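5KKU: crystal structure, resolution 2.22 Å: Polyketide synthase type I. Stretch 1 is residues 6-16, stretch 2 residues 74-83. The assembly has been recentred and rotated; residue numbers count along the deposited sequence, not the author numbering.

Stretch 1, residues 6-16: DQVKTFLQKIS
Stretch 2 (74-83) KHLYVTFTPA

Strand 9-15 and the strand running through stretch 2 pair antiparallel in one chain, their N-to-C directions 156° apart and axes 4.3 Å apart at closest; the two stretches bury 876 Å², both sides summed. Residues 9-15 are extended (phi -90° to -161°, psi 98° to 147°), as is stretch 2, with chi1 m at K74, H75, L76, Y77, F80 and T81 and t at V78. At the entry, Q7 (174/-94) and P82 overlap in the model, and nothing is rested on that pair. V8 (chi1 t) follows, its CA 3.0 Å from F80 O in a CA-H...O contact. Pairs of backbone hydrogen bonds at K9, F11, Q13 and I15 form the ladder. K9 opens it: K9 N to F80 O and F80 N to K9 O are both 3.1 Å, while its exposed side chain leads away. T10 (m) faces T79 (m) in a non-hydrogen-bonded pair, CA atoms 4.0 Å apart; their hydroxyls hydrogen-bond, T10 OG1 to T79 OG1 at 2.8 Å. F11 (chi1 m, chi2 -81°) hydrogen-bonds V78 twice, F11 N to V78 O at 2.6 Å and F11 O to V78 N at 2.8 Å; on the face shared with K9, Q13 and I15, where apolar V78, L76 and F80 are buried, F11 CD2 reaches F80 CD1 at 3.6 Å, the ring planes at 84°. L12 (t, p) lies on the T10 face opposite Y77, L12 CD1 3.8 Å from Y77 CE1. Q13 (m, m) pairs with L76, Q13 N to L76 O at 3.1 Å and Q13 O to L76 N at 2.8 Å; its amide leads away and OE1 is satisfied elsewhere in the structure. K14 (m, t, t, p) pairs with H75, K14 CE to H75 NE2 at 3.7 Å. Buried I15 (m, m) closes the ladder, I15 N to K74 O and I15 O to K74 N both 3.0 Å, I15 CG1 packing 3.9 Å from L76 CD2.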

ATOM      1  N   ASP A   6     -16.869  22.974  -1.576  1.00 53.45           N
ATOM      2  CA  ASP A   6     -15.661  22.589  -0.907  1.00 47.21           C
ATOM      3  C   ASP A   6     -15.457  23.028   0.555  1.00 54.35           C
ATOM      4  O   ASP A   6     -15.454  24.173   0.991  1.00 50.80           O
ATOM      5  CB  ASP A   6     -14.436  22.820  -1.755  1.00 40.59           C
ATOM      6  CG  ASP A   6     -14.346  21.873  -2.886  1.00 49.17           C
ATOM      7  OD1 ASP A   6     -15.037  20.864  -2.902  1.00 50.88           O
ATOM      8  OD2 ASP A   6     -13.579  22.129  -3.800  1.00 57.45           O
ATOM      9  N   GLN A   7     -15.269  21.996   1.370  1.00 58.98           N
ATOM     10  CA  GLN A   7     -15.056  22.178   2.801  1.00 53.77           C
ATOM     11  C   GLN A   7     -15.006  20.838   3.528  1.00 46.35           C
ATOM     12  O   GLN A   7     -13.952  20.209   3.617  1.00 41.40           O
ATOM     13  CB  GLN A   7     -16.153  23.061   3.399  1.00 45.68           C
ATOM     14  CG  GLN A   7     -16.194  24.471   2.831  1.00 45.78           C
ATOM     15  CD  GLN A   7     -15.102  25.358   3.396  1.00 45.38           C
ATOM     16  OE1 GLN A   7     -14.948  25.475   4.612  1.00 43.66           O
ATOM     17  NE2 GLN A   7     -14.336  25.989   2.514  1.00 45.48           N
ATOM     18  N   VAL A   8     -16.152  20.409   4.046  1.00 40.69           N
ATOM     19  CA  VAL A   8     -16.241  19.144   4.766  1.00 40.04           C
ATOM     20  C   VAL A   8     -17.239  18.201   4.102  1.00 43.06           C
ATOM     21  O   VAL A   8     -18.336  18.611   3.720  1.00 47.30           O
ATOM     22  CB  VAL A   8     -16.652  19.358   6.235  1.00 44.88           C
ATOM     23  CG1 VAL A   8     -16.568  18.049   7.005  1.00 41.57           C
ATOM     24  CG2 VAL A   8     -15.775  20.421   6.880  1.00 41.95           C
ATOM     25  N   LYS A   9     -16.851  16.937   3.967  1.00 38.66           N
ATOM     26  CA  LYS A   9     -17.711  15.933   3.349  1.00 36.54           C
ATOM     27  C   LYS A   9     -17.272  14.523   3.727  1.00 35.63           C
ATOM     28  O   LYS A   9     -16.239  14.039   3.266  1.00 33.70           O
ATOM     29  CB  LYS A   9     -17.712  16.094   1.827  1.00 36.27           C
ATOM     30  CG  LYS A   9     -18.729  15.219   1.113  1.00 41.44           C
ATOM     31  CD  LYS A   9     -19.730  16.058   0.336  1.00 40.72           C
ATOM     32  CE  LYS A   9     -20.932  15.231  -0.091  1.00 46.94           C
ATOM     33  NZ  LYS A   9     -20.943  14.987  -1.560  1.00 51.04           N
ATOM     34  N   THR A  10     -18.063  13.869   4.571  1.00 32.89           N
ATOM     35  CA  THR A  10     -17.759  12.513   5.013  1.00 27.98           C
ATOM     36  C   THR A  10     -18.375  11.478   4.078  1.00 30.81           C
ATOM     37  O   THR A  10     -19.585  11.476   3.849  1.00 28.27           O
ATOM     38  CB  THR A  10     -18.261  12.260   6.446  1.00 29.26           C
ATOM     39  OG1 THR A  10     -17.599  13.154   7.352  1.00 25.99           O
ATOM     40  CG2 THR A  10     -17.982  10.825   6.863  1.00 30.70           C
ATOM     41  N   PHE A  11     -17.536  10.597   3.542  1.00 34.64           N
ATOM     42  CA  PHE A  11     -17.996   9.556   2.632  1.00 33.50           C
ATOM     43  C   PHE A  11     -17.960   8.185   3.298  1.00 27.46           C
ATOM     44  O   PHE A  11     -17.054   7.886   4.078  1.00 24.53           O
ATOM     45  CB  PHE A  11     -17.149   9.544   1.358  1.00 31.96           C
ATOM     46  CG  PHE A  11     -17.317  10.771   0.507  1.00 33.84           C
ATOM     47  CD1 PHE A  11     -18.395  10.891  -0.353  1.00 33.70           C
ATOM     48  CD2 PHE A  11     -16.396  11.803   0.568  1.00 32.79           C
ATOM     49  CE1 PHE A  11     -18.552  12.017  -1.138  1.00 36.85           C
ATOM     50  CE2 PHE A  11     -16.547  12.933  -0.213  1.00 35.77           C
ATOM     51  CZ  PHE A  11     -17.627  13.041  -1.068  1.00 40.96           C
ATOM     52  N   LEU A  12     -18.950   7.354   2.987  1.00 31.24           N
ATOM     53  CA  LEU A  12     -19.032   6.015   3.554  1.00 26.80           C
ATOM     54  C   LEU A  12     -18.533   4.892   2.672  1.00 28.67           C
ATOM     55  O   LEU A  12     -19.042   4.724   1.628  1.00 24.70           O
ATOM     56  CB  LEU A  12     -20.457   5.681   3.912  1.00 25.06           C
ATOM     57  CG  LEU A  12     -20.705   4.255   4.381  1.00 31.38           C
ATOM     58  CD1 LEU A  12     -20.081   4.012   5.724  1.00 28.55           C
ATOM     59  CD2 LEU A  12     -22.151   3.877   4.381  1.00 29.88           C
ATOM     60  N   GLN A  13     -17.578   4.105   3.143  1.00 28.25           N
ATOM     61  CA  GLN A  13     -17.107   2.947   2.405  1.00 23.43           C
ATOM     62  C   GLN A  13     -17.260   1.675   3.222  1.00 25.12           C
ATOM     63  O   GLN A  13     -17.130   1.704   4.380  1.00 25.60           O
ATOM     64  CB  GLN A  13     -15.682   3.126   2.016  1.00 23.13           C
ATOM     65  CG  GLN A  13     -15.414   4.224   1.022  1.00 26.11           C
ATOM     66  CD  GLN A  13     -15.839   3.858  -0.344  1.00 25.00           C
ATOM     67  OE1 GLN A  13     -15.191   3.093  -0.994  1.00 28.23           O
ATOM     68  NE2 GLN A  13     -16.955   4.341  -0.743  1.00 21.29           N
ATOM     69  N   LYS A  14     -17.516   0.564   2.571  1.00 28.62           N
ATOM     70  CA  LYS A  14     -17.717  -0.684   3.271  1.00 30.13           C
ATOM     71  C   LYS A  14     -16.637  -1.716   3.044  1.00 28.94           C
ATOM     72  O   LYS A  14     -16.371  -2.072   1.961  1.00 36.68           O
ATOM     73  CB  LYS A  14     -19.038  -1.287   2.869  1.00 27.06           C
ATOM     74  CG  LYS A  14     -20.188  -0.335   2.939  1.00 24.93           C
ATOM     75  CD  LYS A  14     -21.487  -1.073   2.903  1.00 34.06           C
ATOM     76  CE  LYS A  14     -22.636  -0.171   3.251  1.00 33.87           C
ATOM     77  NZ  LYS A  14     -22.612   1.056   2.430  1.00 41.76           N
ATOM     78  N   ILE A  15     -16.011  -2.193   4.085  1.00 26.72           N
ATOM     79  CA  ILE A  15     -15.074  -3.291   3.994  1.00 22.70           C
ATOM     80  C   ILE A  15     -15.646  -4.521   4.690  1.00 27.18           C
ATOM     81  O   ILE A  15     -15.579  -4.650   5.858  1.00 26.82           O
ATOM     82  CB  ILE A  15     -13.735  -2.956   4.636  1.00 22.69           C
ATOM     83  CG1 ILE A  15     -13.065  -1.775   3.980  1.00 26.02           C
ATOM     84  CG2 ILE A  15     -12.814  -4.141   4.595  1.00 24.73           C
ATOM     85  CD1 ILE A  15     -12.917  -1.862   2.490  1.00 26.14           C
ATOM     86  N   SER A  16     -16.231  -5.422   3.939  1.00 26.48           N
ATOM     87  CA  SER A  16     -16.783  -6.621   4.532  1.00 27.89           C
ATOM     88  C   SER A  16     -15.780  -7.735   4.735  1.00 21.41           C
ATOM     89  O   SER A  16     -14.757  -7.742   4.145  1.00 25.04           O
ATOM     90  CB  SER A  16     -17.944  -7.104   3.725  1.00 24.42           C
ATOM     91  OG  SER A  16     -17.530  -7.500   2.466  1.00 30.14           O
ATOM     92  N   LYS A  74     -16.846  -4.057   8.539  1.00 25.27           N
ATOM     93  CA  LYS A  74     -16.465  -2.723   8.913  1.00 27.31           C
ATOM     94  C   LYS A  74     -17.071  -1.671   8.029  1.00 25.33           C
ATOM     95  O   LYS A  74     -17.169  -1.850   6.880  1.00 23.52           O
ATOM     96  CB  LYS A  74     -14.964  -2.564   8.936  1.00 27.75           C
ATOM     97  CG  LYS A  74     -14.276  -3.328   9.998  1.00 27.35           C
ATOM     98  CD  LYS A  74     -14.631  -2.839  11.352  1.00 28.39           C
ATOM     99  CE  LYS A  74     -13.378  -2.599  12.116  1.00 29.63           C
ATOM    100  NZ  LYS A  74     -12.774  -3.836  12.648  1.00 35.14           N
ATOM    101  N   HIS A  75     -17.463  -0.566   8.615  1.00 26.22           N
ATOM    102  CA  HIS A  75     -17.796   0.635   7.898  1.00 25.63           C
ATOM    103  C   HIS A  75     -16.740   1.649   8.072  1.00 28.23           C
ATOM    104  O   HIS A  75     -16.365   1.937   9.141  1.00 29.92           O
ATOM    105  CB  HIS A  75     -19.122   1.215   8.360  1.00 26.84           C
ATOM    106  CG  HIS A  75     -20.305   0.521   7.796  1.00 30.41           C
ATOM    107  ND1 HIS A  75     -21.575   0.975   7.979  1.00 30.23           N
ATOM    108  CD2 HIS A  75     -20.411  -0.604   7.072  1.00 28.49           C
ATOM    109  CE1 HIS A  75     -22.414   0.168   7.385  1.00 27.14           C
ATOM    110  NE2 HIS A  75     -21.733  -0.794   6.820  1.00 26.99           N
ATOM    111  N   LEU A  76     -16.260   2.224   7.011  1.00 25.98           N
ATOM    112  CA  LEU A  76     -15.248   3.238   7.071  1.00 22.54           C
ATOM    113  C   LEU A  76     -15.821   4.620   6.774  1.00 25.96           C
ATOM    114  O   LEU A  76     -16.680   4.775   5.984  1.00 29.10           O
ATOM    115  CB  LEU A  76     -14.152   2.896   6.072  1.00 25.43           C
ATOM    116  CG  LEU A  76     -13.093   1.902   6.488  1.00 24.91           C
ATOM    117  CD1 LEU A  76     -13.671   0.606   6.993  1.00 16.01           C
ATOM    118  CD2 LEU A  76     -12.092   1.686   5.393  1.00 20.39           C
ATOM    119  N   TYR A  77     -15.345   5.636   7.441  1.00 28.34           N
ATOM    120  CA  TYR A  77     -15.787   6.998   7.208  1.00 27.25           C
ATOM    121  C   TYR A  77     -14.631   7.873   6.704  1.00 26.29           C
ATOM    122  O   TYR A  77     -13.729   8.156   7.422  1.00 28.60           O
ATOM    123  CB  TYR A  77     -16.418   7.580   8.464  1.00 23.78           C
ATOM    124  CG  TYR A  77     -17.535   6.772   9.046  1.00 30.73           C
ATOM    125  CD1 TYR A  77     -18.734   6.699   8.425  1.00 29.87           C
ATOM    126  CD2 TYR A  77     -17.381   6.075  10.214  1.00 29.86           C
ATOM    127  CE1 TYR A  77     -19.750   5.969   8.942  1.00 28.71           C
ATOM    128  CE2 TYR A  77     -18.403   5.349  10.744  1.00 30.83           C
ATOM    129  CZ  TYR A  77     -19.589   5.304  10.084  1.00 31.99           C
ATOM    130  OH  TYR A  77     -20.620   4.608  10.555  1.00 31.29           O
ATOM    131  N   VAL A  78     -14.685   8.263   5.445  1.00 27.42           N
ATOM    132  CA  VAL A  78     -13.665   9.109   4.852  1.00 25.63           C
ATOM    133  C   VAL A  78     -14.083  10.560   4.864  1.00 26.70           C
ATOM    134  O   VAL A  78     -15.012  10.933   4.216  1.00 30.34           O
ATOM    135  CB  VAL A  78     -13.273   8.675   3.430  1.00 21.63           C
ATOM    136  CG1 VAL A  78     -12.102   9.455   2.945  1.00 24.26           C
ATOM    137  CG2 VAL A  78     -12.916   7.229   3.364  1.00 22.93           C
ATOM    138  N   THR A  79     -13.378  11.387   5.577  1.00 26.54           N
ATOM    139  CA  THR A  79     -13.792  12.759   5.750  1.00 30.90           C
ATOM    140  C   THR A  79     -12.840  13.750   5.116  1.00 30.14           C
ATOM    141  O   THR A  79     -11.720  13.851   5.498  1.00 29.81           O
ATOM    142  CB  THR A  79     -13.933  13.100   7.243  1.00 29.73           C
ATOM    143  OG1 THR A  79     -14.970  12.332   7.796  1.00 29.70           O
ATOM    144  CG2 THR A  79     -14.246  14.548   7.467  1.00 27.74           C
ATOM    145  N   PHE A  80     -13.315  14.477   4.133  1.00 29.61           N
ATOM    146  CA  PHE A  80     -12.538  15.539   3.521  1.00 33.09           C
ATOM    147  C   PHE A  80     -12.748  16.857   4.251  1.00 36.20           C
ATOM    148  O   PHE A  80     -13.849  17.307   4.375  1.00 38.09           O
ATOM    149  CB  PHE A  80     -12.900  15.681   2.071  1.00 31.67           C
ATOM    150  CG  PHE A  80     -12.461  14.533   1.221  1.00 37.31           C
ATOM    151  CD1 PHE A  80     -13.173  13.355   1.188  1.00 38.07           C
ATOM    152  CD2 PHE A  80     -11.359  14.631   0.439  1.00 34.61           C
ATOM    153  CE1 PHE A  80     -12.752  12.296   0.425  1.00 33.05           C
ATOM    154  CE2 PHE A  80     -10.955  13.582  -0.330  1.00 32.57           C
ATOM    155  CZ  PHE A  80     -11.651  12.414  -0.335  1.00 30.65           C
ATOM    156  N   THR A  81     -11.705  17.485   4.733  1.00 33.43           N
ATOM    157  CA  THR A  81     -11.837  18.736   5.419  1.00 32.21           C
ATOM    158  C   THR A  81     -10.981  19.758   4.716  1.00 42.87           C
ATOM    159  O   THR A  81      -9.824  19.547   4.543  1.00 43.90           O
ATOM    160  CB  THR A  81     -11.337  18.600   6.852  1.00 35.52           C
ATOM    161  OG1 THR A  81     -12.211  17.764   7.595  1.00 35.61           O
ATOM    162  CG2 THR A  81     -11.200  19.941   7.550  1.00 34.53           C
ATOM    163  N   PRO A  82     -11.559  20.886   4.350  1.00 46.53           N
ATOM    164  CA  PRO A  82     -10.819  21.956   3.716  1.00 40.12           C
ATOM    165  C   PRO A  82      -9.671  22.498   4.550  1.00 35.04           C
ATOM    166  O   PRO A  82      -9.711  22.598   5.739  1.00 27.26           O
ATOM    167  CB  PRO A  82     -11.871  23.021   3.561  1.00 41.37           C
ATOM    168  CG  PRO A  82     -13.089  22.285   3.320  1.00 40.82           C
ATOM    169  CD  PRO A  82     -12.999  21.123   4.238  1.00 46.04           C
ATOM    170  N   ALA A  83      -8.626  22.861   3.841  1.00 34.93           N
ATOM    171  CA  ALA A  83      -7.441  23.364   4.453  1.00 39.26           C
ATOM    172  C   ALA A  83      -6.628  24.249   3.550  1.00 37.15           C
ATOM    173  O   ALA A  83      -7.088  24.695   2.548  1.00 32.83           O
ATOM    174  CB  ALA A  83      -6.599  22.228   4.978  1.00 33.26           C
TER